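PDB 2QPX: predicted metal-dependent hydrolase of the TIM-barrel fold from Lactobacillus casei, which probably acts as a metal-dependent hydrolase of the amidohydrolase superfamily, holding two zinc ions in its barrel, although its substrate is not known. Local coordinates for residues D3-F8 against Q351-I356; P13-H18 against E97-T102; A171-L176 against E198-S203. All blocks are in the same frame, centred on the assembly; numbering follows the deposited sequence.

Interaction 1: D3-F8 against Q351-I356; sequences DDLSEF and QKKAWI. With EDO (1,2-ethanediol), chain M; EDO (1,2-ethanediol), chain E.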
loop_
_atom_site.group_PDB
_atom_site.type_symbol
_atom_site.label_atom_id
_atom_site.label_comp_id
_atom_site.label_asym_id
_atom_site.label_seq_id
_atom_site.Cartn_x
_atom_site.Cartn_y
_atom_site.Cartn_z
ATOM N N ASP A 3 3.020 28.555 6.364
ATOM C CA ASP A 3 3.946 28.998 7.369
ATOM C C ASP A 3 5.340 28.609 6.947
ATOM O O ASP A 3 5.513 27.961 5.913
ATOM C CB ASP A 3 3.549 28.397 8.696
ATOM C CG ASP A 3 2.243 28.994 9.231
ATOM O OD1 ASP A 3 2.265 30.161 9.662
ATOM O OD2 ASP A 3 1.196 28.310 9.247
ATOM N N ASP A 4 6.333 29.064 7.702
ATOM C CA ASP A 4 7.694 28.582 7.524
ATOM C C ASP A 4 8.242 28.159 8.853
ATOM O O ASP A 4 8.757 28.945 9.649
ATOM C CB ASP A 4 8.687 29.531 6.873
ATOM C CG ASP A 4 10.035 28.799 6.581
ATOM O OD1 ASP A 4 10.150 27.531 6.785
ATOM O OD2 ASP A 4 10.961 29.451 6.137
ATOM N N LEU A 5 8.152 26.862 9.065
ATOM C CA LEU A 5 8.484 26.274 10.336
ATOM C C LEU A 5 9.928 25.819 10.482
ATOM O O LEU A 5 10.279 25.250 11.515
ATOM C CB LEU A 5 7.530 25.076 10.538
ATOM C CG LEU A 5 6.157 25.601 10.970
ATOM C CD1 LEU A 5 5.054 24.657 10.597
ATOM C CD2 LEU A 5 6.161 25.906 12.462
ATOM N N SER A 6 10.770 26.045 9.473
ATOM C CA SER A 6 12.150 25.541 9.491
ATOM C C SER A 6 12.898 25.951 10.761
ATOM O O SER A 6 13.507 25.130 11.429
ATOM C CB SER A 6 12.920 26.003 8.240
ATOM O OG SER A 6 14.098 25.239 8.043
ATOM N N GLU A 7 12.876 27.238 11.089
ATOM C CA GLU A 7 13.646 27.699 12.244
ATOM C C GLU A 7 13.104 27.126 13.567
ATOM O O GLU A 7 13.856 26.707 14.439
ATOM C CB GLU A 7 13.680 29.235 12.193
ATOM C CG GLU A 7 14.182 29.951 13.393
ATOM C CD GLU A 7 14.127 31.463 13.149
ATOM O OE1 GLU A 7 14.779 31.914 12.176
ATOM O OE2 GLU A 7 13.400 32.171 13.891
ATOM N N PHE A 8 11.780 27.046 13.674
ATOM C CA PHE A 8 11.139 26.427 14.819
ATOM C C PHE A 8 11.554 24.956 14.983
ATOM O O PHE A 8 11.946 24.527 16.060
ATOM C CB PHE A 8 9.611 26.490 14.707
ATOM C CG PHE A 8 8.917 25.817 15.858
ATOM C CD1 PHE A 8 8.849 26.432 17.089
ATOM C CD2 PHE A 8 8.370 24.543 15.742
ATOM C CE1 PHE A 8 8.258 25.838 18.176
ATOM C CE2 PHE A 8 7.765 23.945 16.855
ATOM C CZ PHE A 8 7.722 24.560 18.056
ATOM N N GLN A 351 -1.069 25.916 16.566
ATOM C CA GLN A 351 -1.482 24.490 16.555
ATOM C C GLN A 351 -0.433 23.629 15.869
ATOM O O GLN A 351 -0.134 22.499 16.325
ATOM C CB GLN A 351 -2.848 24.351 15.887
ATOM C CG GLN A 351 -3.386 22.916 15.871
ATOM C CD GLN A 351 -3.603 22.371 17.223
ATOM O OE1 GLN A 351 -4.673 22.596 17.848
ATOM N NE2 GLN A 351 -2.617 21.602 17.716
ATOM N N LYS A 352 0.120 24.143 14.773
ATOM C CA LYS A 352 1.227 23.451 14.108
ATOM C C LYS A 352 2.402 23.206 15.076
ATOM O O LYS A 352 2.953 22.095 15.164
ATOM C CB LYS A 352 1.647 24.194 12.839
ATOM C CG LYS A 352 0.555 24.305 11.763
ATOM C CD LYS A 352 0.989 25.137 10.538
ATOM C CE LYS A 352 -0.062 25.227 9.486
ATOM N NZ LYS A 352 0.447 25.872 8.210
ATOM N N LYS A 353 2.819 24.237 15.797
ATOM C CA LYS A 353 3.895 24.132 16.762
ATOM C C LYS A 353 3.564 23.167 17.914
ATOM O O LYS A 353 4.433 22.366 18.341
ATOM C CB LYS A 353 4.288 25.525 17.310
ATOM C CG LYS A 353 4.889 26.445 16.248
ATOM C CD LYS A 353 5.186 27.827 16.880
ATOM C CE LYS A 353 5.958 28.706 15.937
ATOM N NZ LYS A 353 6.068 30.090 16.587
ATOM N N ALA A 354 2.311 23.194 18.376
ATOM C CA ALA A 354 1.842 22.279 19.444
ATOM C C ALA A 354 1.958 20.819 18.987
ATOM O O ALA A 354 2.467 19.979 19.717
ATOM C CB ALA A 354 0.394 22.587 19.839
ATOM N N TRP A 355 1.560 20.555 17.746
ATOM C CA TRP A 355 1.639 19.201 17.202
ATOM C C TRP A 355 3.078 18.751 16.976
ATOM O O TRP A 355 3.454 17.598 17.310
ATOM C CB TRP A 355 0.799 19.114 15.942
ATOM C CG TRP A 355 -0.695 19.024 16.196
ATOM C CD1 TRP A 355 -1.305 18.574 17.322
ATOM C CD2 TRP A 355 -1.723 19.290 15.255
ATOM N NE1 TRP A 355 -2.674 18.542 17.141
ATOM C CE2 TRP A 355 -2.957 18.952 15.873
ATOM C CE3 TRP A 355 -1.732 19.740 13.936
ATOM C CZ2 TRP A 355 -4.175 19.114 15.239
ATOM C CZ3 TRP A 355 -2.972 19.900 13.301
ATOM C CH2 TRP A 355 -4.157 19.554 13.950
ATOM N N ILE A 356 3.917 19.656 16.457
ATOM C CA ILE A 356 5.346 19.344 16.278
ATOM C C ILE A 356 6.005 19.006 17.642
ATOM O O ILE A 356 6.750 18.015 17.763
ATOM C CB ILE A 356 6.058 20.516 15.507
ATOM C CG1 ILE A 356 5.633 20.516 14.046
ATOM C CG2 ILE A 356 7.606 20.436 15.712
ATOM C CD1 ILE A 356 5.907 21.850 13.279
HETATM C C1 EDO M . 14.356 21.702 10.450
HETATM O O1 EDO M . 14.470 22.864 9.632
HETATM C C2 EDO M . 14.998 20.608 9.638
HETATM O O2 EDO M . 14.390 20.599 8.347
HETATM C C1 EDO E . -8.145 20.542 19.768
HETATM O O1 EDO E . -8.565 19.955 20.982
HETATM C C2 EDO E . -6.613 20.493 19.824
HETATM O O2 EDO E . -6.103 20.301 18.513
#
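Two first torsions set up the contact between Phe8 and Lys353: CG of Phe8 stands anti to its backbone N (chi1 178°), and CG of Lys353 stands anti to its carbonyl carbon (chi1 -65°). The second puts Lys353 CG over the ring, and the chain, extended beyond CG, passes obliquely across that face. Lys353 CG lies 3.7 Å from the centroid of the Phe8 ring and only 6° off its normal, a clear CH-pi contact, while Lys353 CB touches Phe8 CZ at 3.6 Å. Ile356 CG2 meets the same ring at its edge, 3.7 Å from Phe8 CE2. Leu5 extends the apolar patch, with Leu5 CD1 4.0 Å from Ile356 CD1 and Leu5 CD2 4.0 Å from Lys353 CG. Beside this patch Lys352 NZ forms a salt bridge with Asp3 OD2 at 2.8 Å, using the anti lone pair of that oxygen. The same ammonium donates to carbonyl oxygens of Gly1 and of Phe341 in helix 323-342. Successive lysines thus differ, Lys353 acting through methylenes and Lys352 chiefly through its nitrogen, though its methylenes also touch Leu5. Since Lys352 is buried, the carboxylate and carbonyls round NZ would probably favour its charged form.

Interaction 2: P13-H18 against E97-T102; sequences PLLDHH and ELLIDT. With ZN (zinc ion), chain B.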
loop_
_atom_site.group_PDB
_atom_site.type_symbol
_atom_site.label_atom_id
_atom_site.label_comp_id
_atom_site.label_asym_id
_atom_site.label_seq_id
_atom_site.Cartn_x
_atom_site.Cartn_y
_atom_site.Cartn_z
ATOM N N PRO A 13 13.367 20.052 20.641
ATOM C CA PRO A 13 14.064 18.889 21.193
ATOM C C PRO A 13 13.453 17.546 20.755
ATOM O O PRO A 13 12.282 17.474 20.374
ATOM C CB PRO A 13 13.911 19.069 22.693
ATOM C CG PRO A 13 12.870 20.066 22.870
ATOM C CD PRO A 13 12.655 20.828 21.680
ATOM N N LEU A 14 14.280 16.514 20.812
ATOM C CA LEU A 14 13.850 15.139 20.448
ATOM C C LEU A 14 14.010 14.223 21.617
ATOM O O LEU A 14 15.083 14.167 22.223
ATOM C CB LEU A 14 14.698 14.601 19.268
ATOM C CG LEU A 14 14.614 15.377 17.952
ATOM C CD1 LEU A 14 15.716 14.910 16.988
ATOM C CD2 LEU A 14 13.199 15.271 17.306
ATOM N N LEU A 15 12.951 13.468 21.914
ATOM C CA LEU A 15 13.036 12.361 22.866
ATOM C C LEU A 15 12.985 11.114 21.991
ATOM O O LEU A 15 11.941 10.817 21.406
ATOM C CB LEU A 15 11.894 12.397 23.877
ATOM C CG LEU A 15 12.079 11.568 25.152
ATOM C CD1 LEU A 15 10.887 11.748 26.134
ATOM C CD2 LEU A 15 12.366 10.034 24.886
ATOM N N ASP A 16 14.122 10.436 21.882
ATOM C CA ASP A 16 14.220 9.269 20.995
ATOM C C ASP A 16 13.725 8.067 21.798
ATOM O O ASP A 16 14.481 7.446 22.549
ATOM C CB ASP A 16 15.660 9.049 20.530
ATOM C CG ASP A 16 15.770 8.142 19.313
ATOM O OD1 ASP A 16 14.805 7.385 19.032
ATOM O OD2 ASP A 16 16.873 8.172 18.685
ATOM N N HIS A 17 12.448 7.731 21.593
ATOM C CA HIS A 17 11.778 6.768 22.492
ATOM C C HIS A 17 12.133 5.304 22.213
ATOM O O HIS A 17 11.791 4.440 23.026
ATOM C CB HIS A 17 10.250 6.980 22.536
ATOM C CG HIS A 17 9.552 6.246 21.461
ATOM N ND1 HIS A 17 8.916 5.042 21.687
ATOM C CD2 HIS A 17 9.480 6.486 20.124
ATOM C CE1 HIS A 17 8.521 4.557 20.521
ATOM N NE2 HIS A 17 8.829 5.415 19.556
ATOM N N HIS A 18 12.786 5.033 21.085
ATOM C CA HIS A 18 13.230 3.699 20.769
ATOM C C HIS A 18 14.498 3.738 19.936
ATOM O O HIS A 18 14.458 4.113 18.755
ATOM C CB HIS A 18 12.156 2.907 20.021
ATOM C CG HIS A 18 12.647 1.557 19.616
ATOM N ND1 HIS A 18 12.667 0.479 20.476
ATOM C CD2 HIS A 18 13.210 1.135 18.466
ATOM C CE1 HIS A 18 13.199 -0.565 19.853
ATOM N NE2 HIS A 18 13.560 -0.187 18.639
ATOM N N GLU A 97 17.040 12.959 25.112
ATOM C CA GLU A 97 17.027 11.691 25.861
ATOM C C GLU A 97 16.980 10.542 24.866
ATOM O O GLU A 97 16.352 10.688 23.828
ATOM C CB GLU A 97 15.845 11.619 26.826
ATOM C CG GLU A 97 15.943 10.469 27.819
ATOM C CD GLU A 97 14.800 10.366 28.764
ATOM O OE1 GLU A 97 13.685 10.777 28.393
ATOM O OE2 GLU A 97 15.043 9.856 29.891
ATOM N N LEU A 98 17.625 9.429 25.217
ATOM C CA LEU A 98 17.541 8.178 24.486
ATOM C C LEU A 98 16.944 7.107 25.365
ATOM O O LEU A 98 17.391 6.914 26.490
ATOM C CB LEU A 98 18.922 7.717 24.062
ATOM C CG LEU A 98 19.795 8.715 23.257
ATOM C CD1 LEU A 98 21.126 8.016 22.873
ATOM C CD2 LEU A 98 19.074 9.405 22.095
ATOM N N LEU A 99 15.959 6.375 24.833
ATOM C CA LEU A 99 15.459 5.169 25.489
ATOM C C LEU A 99 15.921 3.971 24.652
ATOM O O LEU A 99 15.445 3.764 23.536
ATOM C CB LEU A 99 13.933 5.198 25.639
ATOM C CG LEU A 99 13.294 6.499 26.141
ATOM C CD1 LEU A 99 11.773 6.342 26.350
ATOM C CD2 LEU A 99 13.982 6.965 27.415
ATOM N N ILE A 100 16.864 3.208 25.192
ATOM C CA ILE A 100 17.546 2.138 24.488
ATOM C C ILE A 100 16.931 0.770 24.848
ATOM O O ILE A 100 16.834 0.385 26.020
ATOM C CB ILE A 100 19.042 2.099 24.792
ATOM C CG1 ILE A 100 19.724 3.318 24.111
ATOM C CG2 ILE A 100 19.669 0.768 24.366
ATOM C CD1 ILE A 100 21.222 3.459 24.317
ATOM N N ASP A 101 16.495 0.067 23.805
ATOM C CA ASP A 101 16.092 -1.334 23.899
ATOM C C ASP A 101 17.377 -2.150 24.080
ATOM O O ASP A 101 18.168 -2.321 23.150
ATOM C CB ASP A 101 15.332 -1.723 22.627
ATOM C CG ASP A 101 15.123 -3.225 22.473
ATOM O OD1 ASP A 101 15.515 -4.059 23.304
ATOM O OD2 ASP A 101 14.548 -3.517 21.421
ATOM N N THR A 102 17.606 -2.644 25.289
ATOM C CA THR A 102 18.887 -3.230 25.618
ATOM C C THR A 102 18.980 -4.714 25.167
ATOM O O THR A 102 19.979 -5.375 25.435
ATOM C CB THR A 102 19.172 -3.114 27.125
ATOM O OG1 THR A 102 18.117 -3.759 27.846
ATOM C CG2 THR A 102 19.306 -1.675 27.580
HETATM ZN ZN ZN B . 14.724 -1.373 17.345
HETATM O O HOH W 1 14.579 -2.343 15.521
#
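His18 and Asp101 lie side by side and point the same way, just past the paired part of two parallel strands, with the imidazole and carboxylate planes 52° apart. Asp101 OD2 sits at the edge of the ring, near its plane, 3.6 Å from His18 CE1. CG of His18 is anti to its backbone N (chi1 176°), which sets CG, and the ring it carries, beside the carbonyl carbon. The metal bond is made by His18 NE2, 2.1 Å from the zinc ion; water 1, His20, Asp318 and the carboxylated Lys167 are its other ligands.

A second shell holds these groups. Gln226 OE1 is hydrogen-bonded to His18 ND1, while Asp101 OD2 forms a salt bridge with Arg129 and a hydrogen bond with NZ of the modified Lys167, and Asp101 OD1 is hydrogen-bonded to Gly103 N. Asp101 thus touches the edge of one ligand, His18, while bonded to NZ of another. CB of His18 lies over the face of the His17 ring.

Farther out, the strands run almost exactly parallel, their directions 4° apart, with axes 5.0 Å apart at the closest. Asp16 N donates to Glu97 O at 3.0 Å and Leu99 N to Asp16 O at 2.9 Å. Beyond these bonds His18 CA makes a CA-H...O contact with Leu99 O at 3.5 Å. Glu97 N, by contrast, is buried without a partner, 3.7 Å from Leu14 O. On the face carrying Leu15 and Glu97, Leu15 CD2 packs on Leu99 CG at 3.9 Å; on the other, Asp16 CB meets Leu98 CD2.

A His-X-His pair at the C-terminal end of a first parallel strand, completed as a metal site by a carboxylated lysine and an aspartate, is characteristic of the two-metal site of amidohydrolase TIM barrels.

Interaction 3: A171-L176 against E198-S203; sequences AYRVGL and EKRLTS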
loop_
_atom_site.group_PDB
_atom_site.type_symbol
_atom_site.label_atom_id
_atom_site.label_comp_id
_atom_site.label_asym_id
_atom_site.label_seq_id
_atom_site.Cartn_x
_atom_site.Cartn_y
_atom_site.Cartn_z
ATOM N N ALA A 171 7.259 -9.780 16.083
ATOM C CA ALA A 171 7.160 -9.675 14.622
ATOM C C ALA A 171 8.325 -10.377 13.931
ATOM O O ALA A 171 8.147 -10.952 12.846
ATOM C CB ALA A 171 7.091 -8.205 14.190
ATOM N N TYR A 172 9.512 -10.332 14.527
ATOM C CA TYR A 172 10.717 -10.948 13.928
ATOM C C TYR A 172 10.706 -12.500 14.086
ATOM O O TYR A 172 11.441 -13.212 13.364
ATOM C CB TYR A 172 11.993 -10.453 14.619
ATOM C CG TYR A 172 12.444 -9.022 14.372
ATOM C CD1 TYR A 172 13.009 -8.646 13.183
ATOM C CD2 TYR A 172 12.390 -8.085 15.384
ATOM C CE1 TYR A 172 13.486 -7.357 12.980
ATOM C CE2 TYR A 172 12.863 -6.795 15.209
ATOM C CZ TYR A 172 13.402 -6.432 14.013
ATOM O OH TYR A 172 13.873 -5.115 13.905
ATOM N N ARG A 173 9.933 -13.022 15.033
ATOM C CA ARG A 173 10.013 -14.431 15.421
ATOM C C ARG A 173 8.822 -15.221 14.884
ATOM O O ARG A 173 8.989 -16.327 14.333
ATOM C CB ARG A 173 10.126 -14.583 16.935
ATOM C CG ARG A 173 11.334 -13.866 17.568
ATOM C CD ARG A 173 12.586 -14.543 17.190
ATOM N NE ARG A 173 13.785 -13.819 17.601
ATOM C CZ ARG A 173 14.355 -13.882 18.790
ATOM N NH1 ARG A 173 13.835 -14.591 19.790
ATOM N NH2 ARG A 173 15.488 -13.215 18.987
ATOM N N VAL A 174 7.635 -14.666 15.075
ATOM C CA VAL A 174 6.365 -15.368 14.851
ATOM C C VAL A 174 5.285 -14.553 14.151
ATOM O O VAL A 174 4.223 -15.087 13.804
ATOM C CB VAL A 174 5.816 -15.911 16.184
ATOM C CG1 VAL A 174 6.775 -16.971 16.782
ATOM C CG2 VAL A 174 5.560 -14.791 17.212
ATOM N N GLY A 175 5.504 -13.257 13.970
ATOM C CA GLY A 175 4.527 -12.425 13.357
ATOM C C GLY A 175 3.588 -11.809 14.390
ATOM O O GLY A 175 3.742 -12.017 15.611
ATOM N N LEU A 176 2.613 -11.057 13.891
ATOM C CA LEU A 176 1.768 -10.217 14.731
ATOM C C LEU A 176 0.291 -10.628 14.816
ATOM O O LEU A 176 -0.526 -9.879 15.344
ATOM C CB LEU A 176 1.860 -8.738 14.325
ATOM C CG LEU A 176 3.222 -8.068 14.546
ATOM C CD1 LEU A 176 3.173 -6.656 13.945
ATOM C CD2 LEU A 176 3.536 -8.075 16.044
ATOM N N GLU A 198 18.044 -24.830 21.064
ATOM C CA GLU A 198 18.190 -23.504 20.493
ATOM C C GLU A 198 17.812 -22.458 21.529
ATOM O O GLU A 198 16.741 -22.528 22.107
ATOM C CB GLU A 198 17.286 -23.363 19.273
ATOM C CG GLU A 198 17.555 -24.368 18.138
ATOM C CD GLU A 198 18.937 -24.209 17.508
ATOM O OE1 GLU A 198 19.451 -23.068 17.441
ATOM O OE2 GLU A 198 19.510 -25.230 17.073
ATOM N N LYS A 199 18.671 -21.467 21.755
ATOM C CA LYS A 199 18.390 -20.460 22.736
ATOM C C LYS A 199 17.258 -19.533 22.285
ATOM O O LYS A 199 16.384 -19.170 23.090
ATOM C CB LYS A 199 19.617 -19.599 23.067
ATOM C CG LYS A 199 19.330 -18.649 24.237
ATOM C CD LYS A 199 20.505 -17.786 24.667
ATOM C CE LYS A 199 20.134 -16.897 25.810
ATOM N NZ LYS A 199 21.285 -16.003 26.210
ATOM N N ARG A 200 17.256 -19.193 21.009
ATOM C CA ARG A 200 16.300 -18.255 20.409
ATOM C C ARG A 200 14.846 -18.684 20.662
ATOM O O ARG A 200 14.482 -19.804 20.334
ATOM C CB ARG A 200 16.574 -18.243 18.901
ATOM C CG ARG A 200 15.952 -17.157 18.060
ATOM C CD ARG A 200 16.575 -17.187 16.634
ATOM N NE ARG A 200 15.548 -17.164 15.597
ATOM C CZ ARG A 200 15.093 -16.077 14.987
ATOM N NH1 ARG A 200 15.576 -14.872 15.268
ATOM N NH2 ARG A 200 14.133 -16.196 14.082
ATOM N N LEU A 201 14.029 -17.787 21.200
ATOM C CA LEU A 201 12.593 -18.044 21.404
ATOM C C LEU A 201 11.831 -17.813 20.068
ATOM O O LEU A 201 11.793 -16.704 19.549
ATOM C CB LEU A 201 12.042 -17.134 22.488
ATOM C CG LEU A 201 10.548 -17.204 22.761
ATOM C CD1 LEU A 201 10.095 -18.670 23.032
ATOM C CD2 LEU A 201 10.181 -16.245 23.880
ATOM N N THR A 202 11.273 -18.883 19.519
ATOM C CA THR A 202 10.573 -18.882 18.238
ATOM C C THR A 202 9.194 -19.549 18.295
ATOM O O THR A 202 8.512 -19.625 17.279
ATOM C CB THR A 202 11.421 -19.566 17.140
ATOM O OG1 THR A 202 11.601 -20.958 17.457
ATOM C CG2 THR A 202 12.788 -18.834 16.967
ATOM N N SER A 203 8.779 -19.994 19.475
ATOM C CA SER A 203 7.491 -20.700 19.630
ATOM C C SER A 203 6.319 -19.688 19.648
ATOM O O SER A 203 6.229 -18.881 20.584
ATOM C CB SER A 203 7.465 -21.417 20.970
ATOM O OG SER A 203 6.165 -21.940 21.246
HETATM O O HOH W 2 8.504 -19.310 14.595
#
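The guanidinium of Arg173 carries Arg200 CG over the centre of one face, 3.7 Å above the plane, and meets a backbone oxygen at its edge, in its plane: Arg173 NH1 donates to Leu201 O at 2.9 Å, with an N-H...O angle of 157°. Arg200 has two conformers, and its part of the stacking describes the one given. In it the Arg200 guanidinium has Arg173 CD on one face, offset toward the rim, and the two planes are 49° apart; the close approach of Arg173 NE and Arg200 NH1, both donors, is doubtful. A bend at chi2 (-70°) sets Arg173 CD 3.3 Å from Leu201 O. A salt bridge from Arg173 NH1 to Glu135 OE2 supplies the opposite charge, and that oxygen also accepts from Leu201 N. Water 2 donates to Arg173 O at 3.0 Å and to Thr202 O at 2.7 Å. The contact thus joins the short, weakly bonded helix near 171-173 and the residue after it to the loop between helices 183-196 and 204-221. Ile207 of helix 204-221 packs on Arg173, Val174 and Leu201, Glu135 belongs to helix 130-138, and Tyr172 meets the zinc ligand His228 of strand 225-229.

Interaction 2 is the core contact, with all its touching residues buried and its centre about 8 Å from that of the chain. Interaction 1, at about 24 Å, is partly buried, and interaction 3, at about 18 Å, is a surface contact; these two lie on opposite sides of the chain's centre. Helix 6-11 of interaction 1 leads into strand 14-19 of interaction 2, and both others are nested within the loop that interaction 1 closes. Backbone pairing and metal binding dominate inside, whereas apolar packing with one salt bridge joins the chain's two end regions, and arginine and water bonding hold the outer loop. Interaction 2 contributes a zinc ligand, His18; in interaction 3 Tyr172 only borders the site.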